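Local coordinates for protein restriction endonuclease EcoP15I, modification subunit (Escherichia coli, PDB 4ZCF) that methylates one adenine in the asymmetric DNA site 5'-CAGCAG-3' using S-adenosyl methionine, and with the Res subunit supports DNA restriction, at residues 38-41 with 42-46; 66-69 with 70-74; 176-179 with 180-184; 252-255 with 256-260; 263-266 with 267-271. All coordinates share one frame; numbering follows the deposited sequence.

Contact 1 (38-41 with 42-46); sequences EKLL and EIIRA
E38 reaches along the helix to R45, just past the helix end, where its OE2 lies 3.4 Å from R45 NH1 in a weak salt bridge. The carboxylate and guanidinium planes stand 71° apart, so the acid meets R45 at one NH1 edge and not as a parallel, two-pronged pair. R45 arrives there because its chain bends at chi3 (-49°), which turns the guanidinium back along the helix with E42 CA over one of its faces. E42 OE1 lies 4.4 Å from E38 OE2, a like-charge approach that R45 probably eases. Next comes K39, whose carbonyl oxygen is lined by E42 CG and, at 3.4 Å, by I43 CG1; its NZ forms a salt bridge with E213 of the second subunit. L40 carries the apolar part: its CD2 packs 3.7 Å from I44 CD1, while L40 O accepts the I44 N-H at 3.1 Å. Last, L41 O receives a weak bond from R45 N (3.3 Å), in keeping with the departure of R45 from helical backbone angles. L41 and I44 both pack on F35 of the second subunit. The pattern is that of the C-terminal turn of a short amphipathic helix, 37-44, with one flank in the Mod dimer interface and an Arg–Glu pair along another.

Contact 2 (66-69 with 70-74); sequences ARLL and ANLPP
N71 ND2 donates to R67 O at 2.7 Å, the shortest hydrogen bond here, although the N-H...O angle of 130° shows that the bond is bent. The oxygen also sits 29° out of the N71 amide plane, so the amide swings back over the preceding turn without meeting its acceptor squarely. With chi1 at -65°, CG lies beside the backbone N and the side chain can fold back in this way. L68 O is held twice, by N71 N as an i+3 donor and by L72 N as an i+4 donor, each at 2.9 Å. K107 NZ bonds to both L69 O and L72 O. A70 N to A66 O is weak at 3.4 Å. The apolar layer follows: L72 CD1 meets L69 CD1 at 4.1 Å, and L72 CG stands 4.3 Å from L68 CG, which groups the three leucines on one flank. L68 and L72 also pack on F176 of the Res chain, and A70 leans on P180 and Y183. An alanine in place of N71 would be likely to leave R67 O without its side-chain donor and weaken the hold on the last turn. Carbonyl oxygens at and just beyond the end of helix 63-71 are thus met by side-chain donors as well as by backbone N-H groups, a chemistry consistent with a weakly bonded last turn.

Contact 3 (176-179 with 180-184); sequences TFIY and PRLYI
Y179 O accepts the Y183 N-H at 2.9 Å in helix 171-188 of the methylase domain, just past its proline kink; i to i+4 bonding resumes one residue earlier, with L182 N to I178 O at 3.0 Å. The kink arises at P180, whose nitrogen has no hydrogen: its CD sits 3.3 Å from T176 O, where an N-H would otherwise point. F177 O is likewise without an i+4 backbone N-H, and R181 NH1 approaches it instead at 2.9 Å in a weak, bent bond. The R181 chain runs extended from CG to NE, which carries the guanidinium back beside F177; CE1 of the ring lies over one guanidinium face, toward its rim, with the two planes 40° apart. NE is held by N102 and NH2 by a salt bridge to D101, so three groups fix the rotation of this buried cation. F177 also packs on Y135 and on P125, part of the stretch that probably binds S-adenosyl methionine. I178 and L182 lie side by side, CD1 to CD1 at 4.0 Å. Y179 and Y183 also point the same way; their rings are nearly parallel (17°) but slid apart, with centroids 5.9 Å from each other and Y179 OH 3.7 Å from Y183 CD1.

Contact 4 (252-255 with 256-260); sequences EQLI and SEWKS
I255 and W258 make the main apolar contact of this loop: CG2 of I255 comes up to the pyrrole edge of the indole near its plane, 3.4 Å from W258 NE1 and 3.6 Å from W258 CD1. The chi1 of I255 (-163°) sends CG1 anti to the backbone N and turns the CG2 branch to the ring. L254 CD1 adds a looser touch on the benzo end, 4.2 Å from W258 CZ2. Beyond the loop, the indole packs on V246 and T194 of two core strands and on F429 and A430 of helix 420-430, so it ties the loop to the body of the domain. Among polar interactions, no hydrogen bond joins 252-255 to 256-260: L254 and I255 before S256, and E257 onward after it, are extended, and S256 (phi/psi -58°/-26°) makes the bend. K259 NZ forms a weak salt bridge with E257 OE2 at 3.4 Å. I255 O accepts from N236 ND2 of the second subunit, and the W258 backbone is also hydrogen-bonded to that subunit. S256 packs on a DNA phosphate. The arrangement is that of an extended loop after strand 241-248, whose W258 packs on the Rossmann-like methylase core, running along the dimer interface beside the DNA.

Contact 5 (263-266 with 267-271); sequences SDVK and NLLVN
Regular i to i+4 bonds open helix 264-279, from N267 N to S263 O at 3.0 Å through V270 N to K266 O at 3.1 Å. S263 holds the N-cap position, yet its side chain makes no capping bond. N267 brings its amide back toward the helix start, with CG beside the backbone N (chi1 -76°). There ND2 lies 3.0 Å from S263 O, but the angle is too poor for a hydrogen bond, and the end that bonds is OD1, which accepts K266 NZ at 3.2 Å. The donor stands 38° above the carbonyl plane, off the lone pairs. K266 reaches it by a bend at chi2 (-129°) that returns the ammonium toward the helix start, where NZ also bonds to N261 O. A leucine in place of N267 would probably cost K266 NZ one of these two acceptors and set the end of the lysine freer to turn. On a different flank V265 and L269 point the same way, with V265 CG1 3.8 Å from L269 CD1. D264, V265 and L268 face the second subunit, where D264 OD2 accepts from E327 N and M347 packs on D264 and L268. Within its own chain the helix begins against the loop holding Y384 and Q386, which meet S263, while L269 packs on L300 in the loop after helix 283-296.

In the fold
Contacts 2 and 3 touch, with centres about 9 Å apart: A70 CB meets P180 CB at 3.8 Å, so helix 63-71 lies against the kinked part of helix 171-188. Contact 3 also borders, through P125, the probable S-adenosyl methionine site. The side chains of R67 and Y179 each come to about 8 Å from a bound manganese ion. Contact 1 stands apart, its centre about 30 Å from that of contact 3, and shares with contacts 4 and 5 the second Mod subunit as neighbour. Contacts 4 and 5 adjoin in sequence, and both lie near the DNA, contact 4 nearer: their nearest atoms are about 4 and 9 Å from the nucleic acid, against about 30 Å for contact 1.

Contact 1 (38-41 with 42-46)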
loop_
_atom_site.group_PDB
_atom_site.type_symbol
_atom_site.label_atom_id
_atom_site.label_comp_id
_atom_site.label_asym_id
_atom_site.label_seq_id
_atom_site.Cartn_x
_atom_site.Cartn_y
_atom_site.Cartn_z
ATOM N N GLU A 38 29.413 -15.255 2.367
ATOM C CA GLU A 38 29.412 -13.867 2.834
ATOM C C GLU A 38 28.894 -13.629 4.246
ATOM O O GLU A 38 29.377 -12.704 4.916
ATOM C CB GLU A 38 28.798 -12.909 1.818
ATOM C CG GLU A 38 29.843 -12.129 1.025
ATOM C CD GLU A 38 30.653 -11.042 1.723
ATOM O OE1 GLU A 38 31.420 -10.347 1.016
ATOM O OE2 GLU A 38 30.529 -10.876 2.960
ATOM N N LYS A 39 27.959 -14.477 4.723
ATOM C CA LYS A 39 27.429 -14.320 6.074
ATOM C C LYS A 39 28.458 -14.598 7.177
ATOM O O LYS A 39 28.482 -13.876 8.172
ATOM C CB LYS A 39 26.072 -15.022 6.269
ATOM C CG LYS A 39 24.909 -14.184 5.716
ATOM C CD LYS A 39 23.521 -14.667 6.134
ATOM C CE LYS A 39 22.536 -13.517 6.173
ATOM N NZ LYS A 39 21.126 -13.962 6.403
ATOM N N LEU A 40 29.348 -15.592 6.973
ATOM C CA LEU A 40 30.423 -15.902 7.929
ATOM C C LEU A 40 31.527 -14.860 7.818
ATOM O O LEU A 40 32.031 -14.419 8.844
ATOM C CB LEU A 40 30.981 -17.322 7.742
ATOM C CG LEU A 40 32.016 -17.775 8.782
ATOM C CD1 LEU A 40 31.378 -18.628 9.853
ATOM C CD2 LEU A 40 33.160 -18.517 8.119
ATOM N N LEU A 41 31.863 -14.427 6.581
ATOM C CA LEU A 41 32.878 -13.388 6.353
ATOM C C LEU A 41 32.518 -12.061 7.022
ATOM O O LEU A 41 33.390 -11.456 7.636
ATOM C CB LEU A 41 33.209 -13.187 4.861
ATOM C CG LEU A 41 33.924 -14.345 4.133
ATOM C CD1 LEU A 41 33.890 -14.138 2.623
ATOM C CD2 LEU A 41 35.376 -14.492 4.584
ATOM N N GLU A 42 31.237 -11.639 6.971
ATOM C CA GLU A 42 30.813 -10.402 7.642
ATOM C C GLU A 42 30.917 -10.498 9.176
ATOM O O GLU A 42 31.172 -9.477 9.822
ATOM C CB GLU A 42 29.464 -9.850 7.125
ATOM C CG GLU A 42 28.244 -10.710 7.422
ATOM C CD GLU A 42 26.958 -10.331 6.707
ATOM O OE1 GLU A 42 26.983 -10.186 5.462
ATOM O OE2 GLU A 42 25.910 -10.248 7.388
ATOM N N ILE A 43 30.819 -11.734 9.740
ATOM C CA ILE A 43 30.975 -12.020 11.180
ATOM C C ILE A 43 32.455 -11.863 11.574
ATOM O O ILE A 43 32.769 -11.188 12.561
ATOM C CB ILE A 43 30.378 -13.407 11.588
ATOM C CG1 ILE A 43 28.820 -13.373 11.551
ATOM C CG2 ILE A 43 30.908 -13.885 12.967
ATOM C CD1 ILE A 43 28.119 -14.695 11.520
ATOM N N ILE A 44 33.359 -12.453 10.776
ATOM C CA ILE A 44 34.804 -12.367 10.984
ATOM C C ILE A 44 35.336 -10.895 11.004
ATOM O O ILE A 44 36.316 -10.619 11.702
ATOM C CB ILE A 44 35.540 -13.310 10.001
ATOM C CG1 ILE A 44 35.210 -14.776 10.326
ATOM C CG2 ILE A 44 37.058 -13.071 10.001
ATOM C CD1 ILE A 44 35.425 -15.742 9.189
ATOM N N ARG A 45 34.646 -9.957 10.307
ATOM C CA ARG A 45 35.012 -8.531 10.232
ATOM C C ARG A 45 34.372 -7.670 11.341
ATOM O O ARG A 45 33.148 -7.501 11.383
ATOM C CB ARG A 45 34.710 -7.940 8.839
ATOM C CG ARG A 45 35.254 -8.756 7.658
ATOM C CD ARG A 45 34.986 -8.110 6.304
ATOM N NE ARG A 45 33.592 -7.686 6.126
ATOM C CZ ARG A 45 32.733 -8.232 5.269
ATOM N NH1 ARG A 45 33.111 -9.238 4.486
ATOM N NH2 ARG A 45 31.491 -7.769 5.181
ATOM N N ALA A 46 35.223 -7.129 12.235
ATOM C CA ALA A 46 34.852 -6.269 13.369
ATOM C C ALA A 46 35.520 -4.875 13.223
ATOM O O ALA A 46 36.113 -4.355 14.176
ATOM C CB ALA A 46 35.278 -6.933 14.678
#

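Contact 2 (66-69 with 70-74)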
loop_
_atom_site.group_PDB
_atom_site.type_symbol
_atom_site.label_atom_id
_atom_site.label_comp_id
_atom_site.label_asym_id
_atom_site.label_seq_id
_atom_site.Cartn_x
_atom_site.Cartn_y
_atom_site.Cartn_z
ATOM N N ALA A 66 17.386 -4.481 -10.428
ATOM C CA ALA A 66 15.912 -4.440 -10.501
ATOM C C ALA A 66 15.424 -2.999 -10.701
ATOM O O ALA A 66 14.499 -2.779 -11.474
ATOM C CB ALA A 66 15.295 -5.041 -9.251
ATOM N N ARG A 67 16.080 -2.021 -10.052
ATOM C CA ARG A 67 15.772 -0.587 -10.201
ATOM C C ARG A 67 16.034 -0.081 -11.654
ATOM O O ARG A 67 15.248 0.700 -12.196
ATOM C CB ARG A 67 16.538 0.254 -9.161
ATOM C CG ARG A 67 15.891 0.229 -7.772
ATOM C CD ARG A 67 16.482 1.248 -6.805
ATOM N NE ARG A 67 17.688 0.754 -6.130
ATOM C CZ ARG A 67 18.935 1.106 -6.443
ATOM N NH1 ARG A 67 19.163 1.975 -7.424
ATOM N NH2 ARG A 67 19.961 0.597 -5.774
ATOM N N LEU A 68 17.120 -0.572 -12.276
ATOM C CA LEU A 68 17.534 -0.286 -13.649
ATOM C C LEU A 68 16.493 -0.842 -14.633
ATOM O O LEU A 68 15.954 -0.086 -15.449
ATOM C CB LEU A 68 18.915 -0.928 -13.902
ATOM C CG LEU A 68 19.493 -0.790 -15.309
ATOM C CD1 LEU A 68 19.625 0.693 -15.735
ATOM C CD2 LEU A 68 20.798 -1.494 -15.398
ATOM N N LEU A 69 16.198 -2.161 -14.513
ATOM C CA LEU A 69 15.200 -2.912 -15.281
ATOM C C LEU A 69 13.865 -2.203 -15.406
ATOM O O LEU A 69 13.213 -2.370 -16.431
ATOM C CB LEU A 69 14.970 -4.281 -14.623
ATOM C CG LEU A 69 15.478 -5.542 -15.343
ATOM C CD1 LEU A 69 16.894 -5.357 -15.913
ATOM C CD2 LEU A 69 15.412 -6.752 -14.413
ATOM N N ALA A 70 13.443 -1.444 -14.373
ATOM C CA ALA A 70 12.173 -0.730 -14.344
ATOM C C ALA A 70 12.223 0.615 -15.060
ATOM O O ALA A 70 11.185 1.127 -15.506
ATOM C CB ALA A 70 11.723 -0.542 -12.910
ATOM N N ASN A 71 13.423 1.198 -15.158
ATOM C CA ASN A 71 13.633 2.508 -15.789
ATOM C C ASN A 71 14.111 2.393 -17.231
ATOM O O ASN A 71 13.983 3.364 -17.972
ATOM C CB ASN A 71 14.529 3.414 -14.931
ATOM C CG ASN A 71 13.902 3.792 -13.609
ATOM O OD1 ASN A 71 12.958 4.575 -13.543
ATOM N ND2 ASN A 71 14.379 3.214 -12.522
ATOM N N LEU A 72 14.620 1.193 -17.631
ATOM C CA LEU A 72 15.041 0.830 -18.985
ATOM C C LEU A 72 13.821 1.006 -19.906
ATOM O O LEU A 72 12.719 0.635 -19.500
ATOM C CB LEU A 72 15.521 -0.639 -19.028
ATOM C CG LEU A 72 17.009 -0.883 -18.804
ATOM C CD1 LEU A 72 17.323 -2.362 -18.717
ATOM C CD2 LEU A 72 17.839 -0.258 -19.886
ATOM N N PRO A 73 13.945 1.628 -21.103
ATOM C CA PRO A 73 12.735 1.879 -21.914
ATOM C C PRO A 73 12.285 0.691 -22.789
ATOM O O PRO A 73 13.105 -0.193 -23.063
ATOM C CB PRO A 73 13.155 3.085 -22.757
ATOM C CG PRO A 73 14.614 2.852 -23.000
ATOM C CD PRO A 73 15.151 2.185 -21.758
ATOM N N PRO A 74 11.023 0.672 -23.295
ATOM C CA PRO A 74 10.623 -0.424 -24.191
ATOM C C PRO A 74 11.488 -0.496 -25.448
ATOM O O PRO A 74 11.848 0.533 -26.016
ATOM C CB PRO A 74 9.149 -0.130 -24.508
ATOM C CG PRO A 74 8.704 0.801 -23.439
ATOM C CD PRO A 74 9.908 1.617 -23.086
#

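Contact 3 (176-179 with 180-184)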
loop_
_atom_site.group_PDB
_atom_site.type_symbol
_atom_site.label_atom_id
_atom_site.label_comp_id
_atom_site.label_asym_id
_atom_site.label_seq_id
_atom_site.Cartn_x
_atom_site.Cartn_y
_atom_site.Cartn_z
ATOM N N THR A 176 14.645 -9.849 -7.511
ATOM C CA THR A 176 15.138 -9.166 -8.714
ATOM C C THR A 176 14.079 -9.328 -9.813
ATOM O O THR A 176 13.860 -8.405 -10.599
ATOM C CB THR A 176 16.535 -9.716 -9.131
ATOM O OG1 THR A 176 17.402 -9.745 -7.994
ATOM C CG2 THR A 176 17.190 -8.902 -10.256
ATOM N N PHE A 177 13.425 -10.499 -9.858
ATOM C CA PHE A 177 12.371 -10.807 -10.820
ATOM C C PHE A 177 11.076 -10.009 -10.586
ATOM O O PHE A 177 10.631 -9.354 -11.531
ATOM C CB PHE A 177 12.135 -12.327 -10.930
ATOM C CG PHE A 177 10.900 -12.740 -11.713
ATOM C CD1 PHE A 177 10.794 -12.468 -13.073
ATOM C CD2 PHE A 177 9.855 -13.411 -11.090
ATOM C CE1 PHE A 177 9.654 -12.830 -13.785
ATOM C CE2 PHE A 177 8.712 -13.756 -11.798
ATOM C CZ PHE A 177 8.620 -13.466 -13.141
ATOM N N ILE A 178 10.481 -10.026 -9.354
ATOM C CA ILE A 178 9.215 -9.288 -9.114
ATOM C C ILE A 178 9.292 -7.782 -9.009
ATOM O O ILE A 178 8.359 -7.129 -9.465
ATOM C CB ILE A 178 8.245 -9.885 -8.042
ATOM C CG1 ILE A 178 8.959 -10.187 -6.729
ATOM C CG2 ILE A 178 7.470 -11.115 -8.560
ATOM C CD1 ILE A 178 9.111 -9.034 -5.788
ATOM N N TYR A 179 10.325 -7.224 -8.316
ATOM C CA TYR A 179 10.477 -5.775 -8.113
ATOM C C TYR A 179 10.063 -4.885 -9.310
ATOM O O TYR A 179 9.192 -4.017 -9.107
ATOM C CB TYR A 179 11.889 -5.387 -7.592
ATOM C CG TYR A 179 12.037 -3.900 -7.305
ATOM C CD1 TYR A 179 12.248 -2.987 -8.335
ATOM C CD2 TYR A 179 11.906 -3.400 -6.009
ATOM C CE1 TYR A 179 12.280 -1.617 -8.096
ATOM C CE2 TYR A 179 11.968 -2.030 -5.754
ATOM C CZ TYR A 179 12.156 -1.142 -6.804
ATOM O OH TYR A 179 12.207 0.219 -6.598
ATOM N N PRO A 180 10.671 -4.996 -10.534
ATOM C CA PRO A 180 10.312 -4.051 -11.598
ATOM C C PRO A 180 8.876 -4.201 -12.082
ATOM O O PRO A 180 8.270 -3.225 -12.538
ATOM C CB PRO A 180 11.342 -4.342 -12.675
ATOM C CG PRO A 180 11.709 -5.769 -12.471
ATOM C CD PRO A 180 11.738 -5.918 -10.995
ATOM N N ARG A 181 8.338 -5.418 -11.980
ATOM C CA ARG A 181 6.962 -5.745 -12.355
ATOM C C ARG A 181 5.934 -5.058 -11.423
ATOM O O ARG A 181 5.051 -4.331 -11.905
ATOM C CB ARG A 181 6.803 -7.264 -12.430
ATOM C CG ARG A 181 7.532 -7.829 -13.654
ATOM C CD ARG A 181 7.969 -9.255 -13.497
ATOM N NE ARG A 181 8.538 -9.776 -14.743
ATOM C CZ ARG A 181 9.799 -9.602 -15.129
ATOM N NH1 ARG A 181 10.657 -8.936 -14.354
ATOM N NH2 ARG A 181 10.210 -10.073 -16.298
ATOM N N LEU A 182 6.150 -5.175 -10.092
ATOM C CA LEU A 182 5.346 -4.536 -9.046
ATOM C C LEU A 182 5.521 -3.034 -9.087
ATOM O O LEU A 182 4.560 -2.302 -8.838
ATOM C CB LEU A 182 5.786 -5.052 -7.673
ATOM C CG LEU A 182 5.490 -6.530 -7.322
ATOM C CD1 LEU A 182 5.836 -6.784 -5.895
ATOM C CD2 LEU A 182 4.000 -6.910 -7.570
ATOM N N TYR A 183 6.754 -2.561 -9.414
ATOM C CA TYR A 183 7.063 -1.147 -9.537
ATOM C C TYR A 183 6.248 -0.500 -10.649
ATOM O O TYR A 183 5.595 0.511 -10.395
ATOM C CB TYR A 183 8.584 -0.923 -9.711
ATOM C CG TYR A 183 8.978 0.540 -9.710
ATOM C CD1 TYR A 183 9.245 1.212 -8.517
ATOM C CD2 TYR A 183 9.011 1.275 -10.894
ATOM C CE1 TYR A 183 9.575 2.572 -8.508
ATOM C CE2 TYR A 183 9.318 2.635 -10.894
ATOM C CZ TYR A 183 9.634 3.273 -9.702
ATOM O OH TYR A 183 9.952 4.609 -9.711
ATOM N N ILE A 184 6.269 -1.073 -11.866
ATOM C CA ILE A 184 5.494 -0.558 -13.019
ATOM C C ILE A 184 4.006 -0.706 -12.813
ATOM O O ILE A 184 3.276 0.205 -13.165
ATOM C CB ILE A 184 5.945 -1.132 -14.417
ATOM C CG1 ILE A 184 7.473 -0.908 -14.689
ATOM C CG2 ILE A 184 5.071 -0.581 -15.575
ATOM C CD1 ILE A 184 7.940 0.599 -14.852
#

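Contact 4 (252-255 with 256-260)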
loop_
_atom_site.group_PDB
_atom_site.type_symbol
_atom_site.label_atom_id
_atom_site.label_comp_id
_atom_site.label_asym_id
_atom_site.label_seq_id
_atom_site.Cartn_x
_atom_site.Cartn_y
_atom_site.Cartn_z
ATOM N N GLU A 252 -5.902 6.421 1.703
ATOM C CA GLU A 252 -6.802 7.555 1.918
ATOM C C GLU A 252 -7.921 7.570 0.888
ATOM O O GLU A 252 -9.049 7.921 1.226
ATOM C CB GLU A 252 -6.017 8.880 1.837
ATOM C CG GLU A 252 -4.819 8.975 2.772
ATOM C CD GLU A 252 -5.140 9.277 4.226
ATOM O OE1 GLU A 252 -5.470 10.447 4.532
ATOM O OE2 GLU A 252 -5.041 8.350 5.062
ATOM N N GLN A 253 -7.622 7.186 -0.365
ATOM C CA GLN A 253 -8.619 7.189 -1.440
ATOM C C GLN A 253 -9.365 5.867 -1.551
ATOM O O GLN A 253 -10.354 5.761 -2.276
ATOM C CB GLN A 253 -7.998 7.628 -2.780
ATOM C CG GLN A 253 -7.473 9.078 -2.787
ATOM C CD GLN A 253 -8.544 10.083 -2.438
ATOM O OE1 GLN A 253 -8.401 10.886 -1.518
ATOM N NE2 GLN A 253 -9.661 10.032 -3.118
ATOM N N LEU A 254 -8.923 4.884 -0.784
ATOM C CA LEU A 254 -9.525 3.567 -0.725
ATOM C C LEU A 254 -10.860 3.631 0.011
ATOM O O LEU A 254 -10.971 4.230 1.089
ATOM C CB LEU A 254 -8.560 2.581 -0.038
ATOM C CG LEU A 254 -9.046 1.133 0.141
ATOM C CD1 LEU A 254 -9.159 0.387 -1.194
ATOM C CD2 LEU A 254 -8.146 0.399 1.103
ATOM N N ILE A 255 -11.873 3.007 -0.582
ATOM C CA ILE A 255 -13.213 2.909 -0.003
ATOM C C ILE A 255 -13.090 2.281 1.392
ATOM O O ILE A 255 -12.359 1.301 1.586
ATOM C CB ILE A 255 -14.199 2.202 -0.970
ATOM C CG1 ILE A 255 -15.652 2.458 -0.581
ATOM C CG2 ILE A 255 -13.866 0.732 -1.180
ATOM C CD1 ILE A 255 -16.590 2.408 -1.716
ATOM N N SER A 256 -13.692 2.955 2.369
ATOM C CA SER A 256 -13.623 2.608 3.789
ATOM C C SER A 256 -14.113 1.187 4.174
ATOM O O SER A 256 -13.629 0.625 5.156
ATOM C CB SER A 256 -14.328 3.678 4.613
ATOM O OG SER A 256 -15.710 3.693 4.303
ATOM N N GLU A 257 -15.020 0.612 3.370
ATOM C CA GLU A 257 -15.701 -0.654 3.598
ATOM C C GLU A 257 -15.841 -1.495 2.329
ATOM O O GLU A 257 -16.082 -0.955 1.239
ATOM C CB GLU A 257 -17.110 -0.294 4.075
ATOM C CG GLU A 257 -17.906 -1.354 4.809
ATOM C CD GLU A 257 -19.269 -0.852 5.257
ATOM O OE1 GLU A 257 -19.563 0.352 5.077
ATOM O OE2 GLU A 257 -20.048 -1.670 5.795
ATOM N N TRP A 258 -15.742 -2.839 2.496
ATOM C CA TRP A 258 -15.977 -3.831 1.444
ATOM C C TRP A 258 -17.110 -4.709 1.882
ATOM O O TRP A 258 -17.023 -5.395 2.903
ATOM C CB TRP A 258 -14.743 -4.666 1.111
ATOM C CG TRP A 258 -13.712 -3.973 0.250
ATOM C CD1 TRP A 258 -13.831 -2.775 -0.390
ATOM C CD2 TRP A 258 -12.386 -4.443 -0.026
ATOM N NE1 TRP A 258 -12.666 -2.477 -1.060
ATOM C CE2 TRP A 258 -11.774 -3.504 -0.881
ATOM C CE3 TRP A 258 -11.654 -5.580 0.365
ATOM C CZ2 TRP A 258 -10.455 -3.647 -1.328
ATOM C CZ3 TRP A 258 -10.352 -5.730 -0.103
ATOM C CH2 TRP A 258 -9.766 -4.762 -0.929
ATOM N N LYS A 259 -18.217 -4.632 1.148
ATOM C CA LYS A 259 -19.398 -5.447 1.444
ATOM C C LYS A 259 -20.068 -5.896 0.165
ATOM O O LYS A 259 -19.998 -5.196 -0.843
ATOM C CB LYS A 259 -20.431 -4.699 2.325
ATOM C CG LYS A 259 -20.035 -4.475 3.789
ATOM C CD LYS A 259 -19.924 -5.759 4.633
ATOM C CE LYS A 259 -19.865 -5.506 6.130
ATOM N NZ LYS A 259 -18.685 -4.695 6.543
ATOM N N SER A 260 -20.715 -7.065 0.221
ATOM C CA SER A 260 -21.551 -7.622 -0.831
ATOM C C SER A 260 -23.010 -7.468 -0.338
ATOM O O SER A 260 -23.314 -7.828 0.814
ATOM C CB SER A 260 -21.208 -9.095 -1.073
ATOM O OG SER A 260 -22.161 -9.756 -1.897
#

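Contact 5 (263-266 with 267-271)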
loop_
_atom_site.group_PDB
_atom_site.type_symbol
_atom_site.label_atom_id
_atom_site.label_comp_id
_atom_site.label_asym_id
_atom_site.label_seq_id
_atom_site.Cartn_x
_atom_site.Cartn_y
_atom_site.Cartn_z
ATOM N N SER A 263 -25.815 -11.549 -1.285
ATOM C CA SER A 263 -25.411 -12.853 -0.742
ATOM C C SER A 263 -26.429 -13.911 -1.107
ATOM O O SER A 263 -27.625 -13.620 -1.188
ATOM C CB SER A 263 -25.295 -12.819 0.782
ATOM O OG SER A 263 -24.759 -11.602 1.270
ATOM N N ASP A 264 -25.961 -15.156 -1.252
ATOM C CA ASP A 264 -26.787 -16.316 -1.566
ATOM C C ASP A 264 -27.708 -16.685 -0.406
ATOM O O ASP A 264 -28.884 -16.936 -0.653
ATOM C CB ASP A 264 -25.906 -17.499 -1.988
ATOM C CG ASP A 264 -25.026 -17.198 -3.187
ATOM O OD1 ASP A 264 -25.541 -16.606 -4.172
ATOM O OD2 ASP A 264 -23.822 -17.539 -3.141
ATOM N N VAL A 265 -27.184 -16.705 0.854
ATOM C CA VAL A 265 -27.974 -17.008 2.066
ATOM C C VAL A 265 -29.016 -15.918 2.310
ATOM O O VAL A 265 -30.187 -16.248 2.508
ATOM C CB VAL A 265 -27.129 -17.324 3.337
ATOM C CG1 VAL A 265 -28.019 -17.594 4.561
ATOM C CG2 VAL A 265 -26.218 -18.509 3.100
ATOM N N LYS A 266 -28.594 -14.634 2.275
ATOM C CA LYS A 266 -29.442 -13.457 2.464
ATOM C C LYS A 266 -30.626 -13.465 1.477
ATOM O O LYS A 266 -31.772 -13.254 1.907
ATOM C CB LYS A 266 -28.598 -12.177 2.306
ATOM C CG LYS A 266 -29.389 -10.874 2.199
ATOM C CD LYS A 266 -28.919 -10.099 1.008
ATOM C CE LYS A 266 -29.971 -9.142 0.524
ATOM N NZ LYS A 266 -29.835 -8.904 -0.931
ATOM N N ASN A 267 -30.336 -13.729 0.168
ATOM C CA ASN A 267 -31.320 -13.795 -0.916
ATOM C C ASN A 267 -32.335 -14.925 -0.714
ATOM O O ASN A 267 -33.512 -14.742 -1.019
ATOM C CB ASN A 267 -30.654 -13.924 -2.277
ATOM C CG ASN A 267 -30.039 -12.670 -2.855
ATOM O OD1 ASN A 267 -30.506 -11.554 -2.625
ATOM N ND2 ASN A 267 -29.019 -12.843 -3.710
ATOM N N LEU A 268 -31.884 -16.072 -0.186
ATOM C CA LEU A 268 -32.708 -17.252 0.090
ATOM C C LEU A 268 -33.735 -16.947 1.176
ATOM O O LEU A 268 -34.905 -17.276 1.007
ATOM C CB LEU A 268 -31.792 -18.425 0.508
ATOM C CG LEU A 268 -32.436 -19.699 1.055
ATOM C CD1 LEU A 268 -32.830 -20.644 -0.063
ATOM C CD2 LEU A 268 -31.495 -20.409 2.018
ATOM N N LEU A 269 -33.287 -16.326 2.283
ATOM C CA LEU A 269 -34.099 -15.958 3.443
ATOM C C LEU A 269 -35.129 -14.892 3.116
ATOM O O LEU A 269 -36.241 -14.990 3.614
ATOM C CB LEU A 269 -33.218 -15.509 4.622
ATOM C CG LEU A 269 -32.871 -16.552 5.691
ATOM C CD1 LEU A 269 -31.770 -17.453 5.221
ATOM C CD2 LEU A 269 -32.373 -15.874 6.955
ATOM N N VAL A 270 -34.782 -13.878 2.292
ATOM C CA VAL A 270 -35.759 -12.847 1.898
ATOM C C VAL A 270 -36.884 -13.489 1.048
ATOM O O VAL A 270 -38.054 -13.138 1.209
ATOM C CB VAL A 270 -35.139 -11.554 1.274
ATOM C CG1 VAL A 270 -34.306 -11.850 0.038
ATOM C CG2 VAL A 270 -36.211 -10.521 0.951
ATOM N N ASN A 271 -36.514 -14.474 0.197
ATOM C CA ASN A 271 -37.429 -15.241 -0.640
ATOM C C ASN A 271 -38.332 -16.108 0.245
ATOM O O ASN A 271 -39.549 -16.024 0.108
ATOM C CB ASN A 271 -36.662 -16.084 -1.666
ATOM C CG ASN A 271 -37.549 -16.940 -2.547
ATOM O OD1 ASN A 271 -38.258 -16.449 -3.441
ATOM N ND2 ASN A 271 -37.531 -18.244 -2.302
#